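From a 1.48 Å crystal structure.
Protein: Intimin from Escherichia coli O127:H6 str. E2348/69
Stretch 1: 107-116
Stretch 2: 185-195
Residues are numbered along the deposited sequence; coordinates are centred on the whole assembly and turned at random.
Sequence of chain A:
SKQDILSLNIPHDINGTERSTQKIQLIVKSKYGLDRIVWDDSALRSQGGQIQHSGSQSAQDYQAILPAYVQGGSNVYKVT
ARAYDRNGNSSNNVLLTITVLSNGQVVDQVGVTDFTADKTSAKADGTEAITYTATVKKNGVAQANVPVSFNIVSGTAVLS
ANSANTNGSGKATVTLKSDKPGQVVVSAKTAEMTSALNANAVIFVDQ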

# COMPACT_ATOMS: atom_id res chain seq x y z
N VAL A 107 5.41 5.96 -0.46
CA VAL A 107 5.48 5.48 -1.82
C VAL A 107 6.91 5.09 -2.19
O VAL A 107 7.87 5.81 -1.89
CB VAL A 107 4.93 6.55 -2.79
CG1 VAL A 107 5.20 6.15 -4.23
CG2 VAL A 107 3.45 6.76 -2.55
N ASP A 108 7.04 3.96 -2.88
CA ASP A 108 8.28 3.42 -3.41
C ASP A 108 9.20 2.86 -2.33
O ASP A 108 10.31 2.41 -2.65
CB ASP A 108 9.09 4.42 -4.26
CG ASP A 108 8.35 4.85 -5.52
OD1 ASP A 108 8.54 6.01 -5.95
OD2 ASP A 108 7.59 4.03 -6.08
N GLN A 109 8.78 2.86 -1.07
CA GLN A 109 9.63 2.39 0.02
C GLN A 109 9.38 0.90 0.25
O GLN A 109 8.25 0.43 0.13
CB GLN A 109 9.29 3.15 1.29
CG GLN A 109 10.09 2.73 2.51
CD GLN A 109 9.59 3.39 3.77
OE1 GLN A 109 10.12 4.41 4.20
NE2 GLN A 109 8.54 2.84 4.33
N VAL A 110 10.45 0.17 0.54
CA VAL A 110 10.34 -1.21 1.04
C VAL A 110 10.11 -1.08 2.55
O VAL A 110 11.05 -0.81 3.30
CB VAL A 110 11.58 -2.04 0.71
CG1 VAL A 110 11.46 -3.42 1.33
CG2 VAL A 110 11.77 -2.13 -0.80
N GLY A 111 8.87 -1.27 2.99
CA GLY A 111 8.52 -0.96 4.36
C GLY A 111 7.52 -1.96 4.94
O GLY A 111 6.80 -2.65 4.21
N VAL A 112 7.50 -2.01 6.27
CA VAL A 112 6.52 -2.82 6.98
C VAL A 112 5.15 -2.16 6.86
O VAL A 112 4.97 -1.00 7.26
CB VAL A 112 6.91 -2.97 8.46
CG1 VAL A 112 5.85 -3.80 9.21
CG2 VAL A 112 8.28 -3.60 8.60
N THR A 113 4.19 -2.88 6.31
CA THR A 113 2.84 -2.33 6.18
C THR A 113 1.88 -2.80 7.26
O THR A 113 0.87 -2.14 7.50
CB THR A 113 2.24 -2.69 4.81
OG1 THR A 113 2.23 -4.11 4.65
CG2 THR A 113 3.04 -2.07 3.69
N ASP A 114 2.16 -3.94 7.89
CA ASP A 114 1.28 -4.52 8.89
C ASP A 114 2.16 -5.23 9.90
O ASP A 114 3.17 -5.85 9.53
CB ASP A 114 0.32 -5.53 8.26
CG ASP A 114 -0.55 -4.92 7.18
OD1 ASP A 114 -1.60 -4.34 7.52
OD2 ASP A 114 -0.17 -5.03 6.00
N PHE A 115 1.78 -5.17 11.17
CA PHE A 115 2.51 -5.88 12.22
C PHE A 115 1.47 -6.26 13.27
O PHE A 115 1.00 -5.39 14.03
CB PHE A 115 3.62 -5.02 12.81
CG PHE A 115 4.56 -5.77 13.72
CD1 PHE A 115 5.03 -7.02 13.36
CD2 PHE A 115 5.00 -5.21 14.91
CE1 PHE A 115 5.91 -7.71 14.18
CE2 PHE A 115 5.87 -5.89 15.73
CZ PHE A 115 6.33 -7.14 15.36
N THR A 116 1.10 -7.53 13.30
CA THR A 116 -0.03 -8.00 14.08
C THR A 116 0.37 -9.22 14.90
O THR A 116 1.30 -9.96 14.55
CB THR A 116 -1.21 -8.39 13.18
OG1 THR A 116 -0.81 -9.41 12.26
CG2 THR A 116 -1.70 -7.18 12.40
N VAL A 185 4.21 -3.26 23.97
CA VAL A 185 4.16 -2.82 22.58
C VAL A 185 5.45 -3.26 21.91
O VAL A 185 6.54 -2.96 22.40
CB VAL A 185 3.98 -1.30 22.46
CG1 VAL A 185 4.07 -0.86 21.00
CG2 VAL A 185 2.65 -0.85 23.05
N VAL A 186 5.32 -3.98 20.79
CA VAL A 186 6.45 -4.42 19.99
C VAL A 186 6.39 -3.69 18.65
O VAL A 186 5.30 -3.38 18.16
CB VAL A 186 6.40 -5.94 19.75
CG1 VAL A 186 7.62 -6.39 19.00
CG2 VAL A 186 6.29 -6.68 21.09
N SER A 187 7.56 -3.42 18.07
CA SER A 187 7.65 -2.73 16.79
C SER A 187 8.46 -3.54 15.80
O SER A 187 9.28 -4.40 16.17
CB SER A 187 8.31 -1.35 16.95
OG SER A 187 9.69 -1.50 17.22
N ALA A 188 8.24 -3.24 14.51
CA ALA A 188 8.93 -3.86 13.39
C ALA A 188 9.42 -2.78 12.43
O ALA A 188 8.71 -1.80 12.19
CB ALA A 188 7.97 -4.80 12.64
N LYS A 189 10.61 -2.97 11.88
CA LYS A 189 11.19 -1.96 11.00
C LYS A 189 12.09 -2.61 9.96
O LYS A 189 12.75 -3.61 10.21
CB LYS A 189 12.00 -0.95 11.83
CG LYS A 189 12.46 0.29 11.05
CD LYS A 189 13.30 1.23 11.90
CE LYS A 189 13.84 2.40 11.10
NZ LYS A 189 14.85 2.00 10.07
N THR A 190 12.09 -2.01 8.76
CA THR A 190 13.05 -2.34 7.72
C THR A 190 13.99 -1.16 7.51
O THR A 190 13.73 -0.02 7.94
CB THR A 190 12.34 -2.68 6.40
OG1 THR A 190 11.54 -1.56 6.01
CG2 THR A 190 11.48 -3.91 6.55
N ALA A 191 15.09 -1.43 6.79
CA ALA A 191 16.19 -0.48 6.70
C ALA A 191 15.76 0.87 6.12
O ALA A 191 16.23 1.92 6.58
CB ALA A 191 17.32 -1.07 5.84
N GLU A 192 14.88 0.87 5.11
CA GLU A 192 14.51 2.12 4.44
C GLU A 192 13.55 2.98 5.26
O GLU A 192 13.43 4.19 5.00
CB GLU A 192 13.90 1.86 3.06
CG GLU A 192 14.86 1.31 2.03
CD GLU A 192 14.20 1.06 0.67
OE1 GLU A 192 13.03 1.46 0.46
OE2 GLU A 192 14.85 0.45 -0.20
N MET A 193 12.83 2.40 6.22
CA MET A 193 11.84 3.16 6.98
C MET A 193 12.51 4.20 7.86
O MET A 193 13.64 4.01 8.34
CB MET A 193 11.02 2.22 7.86
CG MET A 193 10.13 1.28 7.09
SD MET A 193 9.38 0.02 8.09
CE MET A 193 8.16 0.88 9.04
N THR A 194 11.80 5.31 8.08
CA THR A 194 12.31 6.38 8.93
C THR A 194 12.12 6.08 10.41
O THR A 194 12.86 6.62 11.24
CB THR A 194 11.68 7.73 8.54
OG1 THR A 194 10.26 7.68 8.69
CG2 THR A 194 12.01 8.06 7.08
N SER A 195 11.11 5.28 10.75
CA SER A 195 10.83 4.87 12.11
C SER A 195 10.08 3.54 12.06
O SER A 195 9.55 3.16 11.01
CB SER A 195 10.01 5.92 12.86
OG SER A 195 8.76 6.12 12.24
O HOH W 1 12.97 1.09 -2.51
O HOH W 2 9.10 5.30 7.02

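Three residues cover the most surface in this contact: Phe115 and Val112 on the strand of the first stretch, and Glu192 in the turn that follows the strand of the second. The two strands do not pair edge to edge. Their axes come no closer than 7.1 Å and their directions differ by 135°, so side chains fill the space between them, while most of the polar contacts gather near the turn.

Phe115 is buried and points its CA-to-CB bond toward the second stretch. With chi1 in the t well, its ring lies against Ala188, whose CB sits 3.6 Å from the centroid of the Phe115 ring and only 6° off the ring normal. This is a CH-pi contact over one face, and alanine suits it well: a single methyl group is small enough to let the aromatic ring lie close to the strand. The ring also reaches the backbone. Phe115 CE2 is 3.5 Å from Val186 O, which lies at the ring edge, near its plane, where the weakly positive ring hydrogens can face a carbonyl oxygen. The same carbon, Phe115 CE2, packs 3.7 Å from Val186 CG1, adding an apolar contact.

Val112 also directs its CA-to-CB bond toward the partner; both its methyls lie against Ala188, and CG2 also meets Thr190 and Met193. Val112 CG1 lies 4.2 Å from Ala188 CB, so Ala188 meets both Val112 and Phe115. Val112 CG2 comes within 3.8 Å of Thr190 CG2 and 3.8 Å of Met193 SD. A branched, compact side chain fits such a site because it offers two apolar surfaces without needing a long reach. The Met193 sulfur has a second role: Val112 N donates a weak hydrogen bond to Met193 SD, 3.3 Å long and nearly straight at 169°. Thioether sulfur is a poor acceptor, but here it meets a backbone NH while still packing against a methyl group.

Glu192 belongs to the type I turn from Thr190 to Met193, which is closed by a 3.1 Å backbone hydrogen bond from Met193 N to Thr190 O. From this turn the glutamate extends its side chain, with chi2 at t, to the backbone of Val110. Val110 N donates to Glu192 OE1 at 2.9 Å and 171°, so a carboxylate oxygen receives a backbone NH almost head-on. Water 1 lies 3.0 Å from both Glu192 OE1 and Asp108 O and can donate to either. Glutamate suits this exposed position, since its carboxylate can accept from backbone and solvent together.

Thr190 complements this bond from the start of the turn: its OG1 donates to Val110 O at 2.9 Å, although the position of that carbonyl oxygen is less certain. Val110 is thus held through both its NH and its carbonyl. Nearby, Gly111 CA approaches Thr190 OG1 to 3.5 Å; a CB here would clash with Gln109 NE2, so glycine fits the crowded site.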